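Local coordinates for protein hydratase ChsH2 (Mycobacterium tuberculosis SUMu008, PDB 4W78) that probably hydrates an enoyl-CoA intermediate of cholesterol side-chain breakdown, as part of a MaoC-like complex of ChsH1 and ChsH2, at residues F[30-33]-F[38-41]; F[53-58]-F[78-83]. All blocks are in the same frame, centred on the assembly; numbering follows the deposited sequence.

Contact 1 of 2, residues F[30-33]-F[38-41]; sequences FQDV and DKAV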
# COMPACT_ATOMS: atom_id res chain seq x y z
N PHE F 30 -7.15 -1.33 -6.50
CA PHE F 30 -7.30 -2.54 -5.72
C PHE F 30 -7.97 -3.66 -6.49
O PHE F 30 -8.41 -4.66 -5.91
CB PHE F 30 -8.05 -2.24 -4.41
CG PHE F 30 -7.26 -1.41 -3.46
CD1 PHE F 30 -7.29 -0.03 -3.54
CD2 PHE F 30 -6.45 -2.01 -2.50
CE1 PHE F 30 -6.52 0.75 -2.67
CE2 PHE F 30 -5.70 -1.26 -1.63
CZ PHE F 30 -5.73 0.13 -1.71
N GLN F 31 -8.04 -3.52 -7.81
CA GLN F 31 -8.64 -4.56 -8.62
C GLN F 31 -7.89 -5.86 -8.41
O GLN F 31 -6.65 -5.90 -8.48
CB GLN F 31 -8.65 -4.19 -10.12
CG GLN F 31 -9.64 -5.01 -10.95
CD GLN F 31 -11.11 -4.62 -10.73
OE1 GLN F 31 -11.41 -3.47 -10.35
NE2 GLN F 31 -12.02 -5.55 -10.97
N ASP F 32 -8.63 -6.93 -8.15
CA ASP F 32 -8.00 -8.20 -7.77
C ASP F 32 -6.92 -8.71 -8.73
O ASP F 32 -5.92 -9.27 -8.30
CB ASP F 32 -9.07 -9.26 -7.46
CG ASP F 32 -10.15 -9.37 -8.55
OD1 ASP F 32 -9.94 -8.95 -9.71
OD2 ASP F 32 -11.22 -9.94 -8.22
N VAL F 33 -7.11 -8.47 -10.03
CA VAL F 33 -6.21 -9.03 -11.04
C VAL F 33 -4.76 -8.53 -10.95
O VAL F 33 -3.87 -9.13 -11.55
CB VAL F 33 -6.75 -8.77 -12.46
CG1 VAL F 33 -8.09 -9.47 -12.67
CG2 VAL F 33 -6.86 -7.26 -12.73
N ASP F 38 -5.17 -15.89 -8.35
CA ASP F 38 -6.33 -16.75 -8.59
C ASP F 38 -7.43 -15.99 -9.33
O ASP F 38 -8.09 -16.56 -10.21
CB ASP F 38 -6.84 -17.35 -7.27
CG ASP F 38 -5.81 -18.23 -6.60
OD1 ASP F 38 -4.92 -18.77 -7.30
OD2 ASP F 38 -5.88 -18.39 -5.36
N LYS F 39 -7.60 -14.71 -9.01
CA LYS F 39 -8.58 -13.89 -9.73
C LYS F 39 -8.16 -13.55 -11.16
O LYS F 39 -9.01 -13.47 -12.05
CB LYS F 39 -8.93 -12.62 -8.94
CG LYS F 39 -9.78 -12.93 -7.71
CD LYS F 39 -11.18 -13.43 -8.09
CE LYS F 39 -12.01 -13.68 -6.84
NZ LYS F 39 -13.36 -14.21 -7.16
N ALA F 40 -6.86 -13.31 -11.39
CA ALA F 40 -6.38 -13.12 -12.75
C ALA F 40 -6.64 -14.37 -13.58
O ALA F 40 -7.18 -14.31 -14.69
CB ALA F 40 -4.87 -12.76 -12.76
N VAL F 41 -6.29 -15.52 -13.01
CA VAL F 41 -6.49 -16.79 -13.70
C VAL F 41 -7.98 -17.06 -13.99
O VAL F 41 -8.33 -17.61 -15.04
CB VAL F 41 -5.84 -17.93 -12.90
CG1 VAL F 41 -6.29 -19.28 -13.42
CG2 VAL F 41 -4.32 -17.80 -12.97
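The carboxylate of D32 is overlaid on one face by the hydrocarbon part of K39, and neither of its edges is met by the lysine. CB of K39 sits almost squarely over the carboxylate carbon, 3.5 Å from CG of D32. CG and CD of the lysine follow across the same face, D32 OD2 lying 3.4 Å from K39 CG. The other face is turned toward the side of Q31 and receives nothing from 38-41. A first torsion of 49° puts the carboxylate carbon of D32 between its backbone N and carbonyl carbon, which swings the group toward the helix. K39 in turn bends at its second torsion (-67°), so that its outer carbons travel past OD2 and carry the ammonium outward. D32 OD2 and K39 NZ remain 4.9 Å apart, too far for a salt bridge, although the opposite charges may still attract each other weakly.

This turn leads into helix 37-42, whose first-turn amide K39 N is bonded by D36 OD1. It also carries the cadmium ligands D29 and H34. An aspartate and a histidine five positions apart are consistent with the hydratase motif of MaoC-like enzymes. V33 lies directly before H34, its side chain about 5 Å from the metal.

Beneath the charged pair the packing is apolar. V33 CB approaches A40 CB at 4.4 Å, while V33 CG1 rests 4.0 Å from A40 CA, close to the helix backbone. The methyl of A40 also lies 4.0 Å from V33 O. The valine reaches Q43 and F49 as well, and A40 touches S45. At the start of the helix D38 forms a salt bridge with R37 of the second subunit.

Contact 2 of 2, residues F[53-58]-F[78-83]; sequences LTDTGL and LRLGVP
Helix 52-67 lies against the antiparallel sheet of the chain, and this buried contact is where its first turns meet the end of strand 72-80. The axes of helix 53-58 and strand 78-80 are 10.0 Å apart at their closest and run at 131° to each other. Two leucines, both on the helix-facing side of the strand, bridge that gap. L80 brings CD2 over one face of the D55 carboxylate, 3.3 Å from OD2 of the aspartate, while its other methyl, CD1, lies lower beyond that oxygen, 3.7 Å from D55 OD2. The two side chains thus approach from opposite directions, methyls against a flat acid. D55 OD1 is bonded to H117 NE2, which ties the buried acid to the neighbouring strand 116-125 and would limit rotation of the carboxylate.

L78 reaches farther into the helix surface. With CG held between backbone N and carbonyl carbon (58°), it extends CD2 to within 3.8 Å of T56 CA and 4.0 Å of D55 C. The same methyl stands 3.6 Å from T56 OG1, the two side chains meeting nearly at a right angle. That hydroxyl is hydrogen-bonded to I52 O one turn back, and the leucine methyl packs against its oxygen.

L78 and R79 also pair with a strand of ChsH1, so the sheet continues into the neighbouring subunit. A long central helix wrapped by a curved antiparallel sheet is the hallmark of the hot-dog fold of MaoC-like hydratases.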
# COMPACT_ATOMS: atom_id res chain seq x y z
N LEU F 53 -2.45 2.53 -14.70
CA LEU F 53 -1.95 3.73 -14.00
C LEU F 53 -0.45 3.60 -13.80
O LEU F 53 0.27 4.59 -13.80
CB LEU F 53 -2.66 3.97 -12.65
CG LEU F 53 -4.13 4.42 -12.69
CD1 LEU F 53 -5.06 3.26 -13.06
CD2 LEU F 53 -4.59 5.01 -11.37
N THR F 54 0.03 2.38 -13.60
CA THR F 54 1.47 2.15 -13.48
C THR F 54 2.15 2.29 -14.85
O THR F 54 3.23 2.87 -14.93
CB THR F 54 1.75 0.76 -12.87
OG1 THR F 54 1.27 0.75 -11.52
CG2 THR F 54 3.23 0.43 -12.91
N ASP F 55 1.54 1.78 -15.92
CA ASP F 55 2.08 2.03 -17.26
C ASP F 55 2.26 3.53 -17.54
O ASP F 55 3.30 3.96 -18.06
CB ASP F 55 1.19 1.42 -18.35
CG ASP F 55 1.31 -0.09 -18.42
OD1 ASP F 55 2.45 -0.61 -18.28
OD2 ASP F 55 0.27 -0.76 -18.62
N THR F 56 1.24 4.33 -17.20
CA THR F 56 1.33 5.77 -17.39
C THR F 56 2.49 6.37 -16.56
O THR F 56 3.28 7.20 -17.06
CB THR F 56 0.01 6.46 -17.00
OG1 THR F 56 -1.07 5.87 -17.75
CG2 THR F 56 0.08 7.95 -17.30
N GLY F 57 2.61 5.94 -15.31
CA GLY F 57 3.65 6.44 -14.42
C GLY F 57 5.03 6.05 -14.91
O GLY F 57 5.96 6.85 -14.82
N LEU F 58 5.16 4.82 -15.41
CA LEU F 58 6.45 4.34 -15.91
C LEU F 58 6.86 5.07 -17.19
O LEU F 58 8.05 5.40 -17.37
CB LEU F 58 6.42 2.83 -16.15
CG LEU F 58 6.34 2.01 -14.86
CD1 LEU F 58 6.14 0.54 -15.21
CD2 LEU F 58 7.60 2.21 -14.03
N LEU F 78 -1.32 6.44 -24.36
CA LEU F 78 -0.76 5.13 -24.57
C LEU F 78 -1.78 4.09 -24.97
O LEU F 78 -2.99 4.24 -24.73
CB LEU F 78 0.07 4.68 -23.36
CG LEU F 78 -0.64 4.61 -22.01
CD1 LEU F 78 -1.39 3.29 -21.86
CD2 LEU F 78 0.37 4.78 -20.88
N ARG F 79 -1.28 3.04 -25.59
CA ARG F 79 -2.11 1.91 -25.94
C ARG F 79 -1.39 0.64 -25.51
O ARG F 79 -0.17 0.49 -25.70
CB ARG F 79 -2.44 1.91 -27.43
CG ARG F 79 -1.25 1.86 -28.36
CD ARG F 79 -1.70 1.60 -29.80
NE ARG F 79 -0.56 1.58 -30.71
CZ ARG F 79 -0.63 1.43 -32.02
NH1 ARG F 79 -1.82 1.27 -32.61
NH2 ARG F 79 0.47 1.43 -32.75
N LEU F 80 -2.14 -0.28 -24.92
CA LEU F 80 -1.56 -1.51 -24.44
C LEU F 80 -1.65 -2.58 -25.50
O LEU F 80 -2.60 -2.62 -26.29
CB LEU F 80 -2.24 -1.94 -23.14
CG LEU F 80 -2.09 -0.91 -22.02
CD1 LEU F 80 -2.73 -1.39 -20.74
CD2 LEU F 80 -0.60 -0.57 -21.78
N GLY F 81 -0.63 -3.43 -25.54
CA GLY F 81 -0.62 -4.58 -26.42
C GLY F 81 -0.72 -5.81 -25.55
O GLY F 81 -1.76 -6.10 -24.97
N VAL F 82 0.38 -6.54 -25.43
CA VAL F 82 0.38 -7.75 -24.63
C VAL F 82 0.46 -7.38 -23.15
O VAL F 82 0.94 -6.30 -22.80
CB VAL F 82 1.55 -8.69 -25.02
CG1 VAL F 82 1.45 -9.06 -26.50
CG2 VAL F 82 2.89 -8.04 -24.72
N PRO F 83 -0.04 -8.26 -22.27
CA PRO F 83 0.03 -7.97 -20.83
C PRO F 83 1.46 -8.02 -20.30
O PRO F 83 2.33 -8.67 -20.88
CB PRO F 83 -0.82 -9.09 -20.20
CG PRO F 83 -1.62 -9.66 -21.33
CD PRO F 83 -0.77 -9.50 -22.56

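Overall arrangement
From the N terminus the chain passes strand 7-14 and helix 17-26 before reaching contact 1, which closes the short turn carrying H34 onto helix 37-42. Only after this does contact 2 begin: 53-58 opens a longer excursion through the rest of helix 52-67 and most of strand 72-80, closed when the strand end returns to the helix. The two loops therefore follow one another, neither nesting nor crossing. The centres of contacts 1 and 2 are about 17 Å apart. Contact 1 shapes the peripheral, metal-bearing segment between helices, whereas contact 2 packs the central helix against strand 72-80, the outermost strand of this chain, where the sheet runs on into ChsH1.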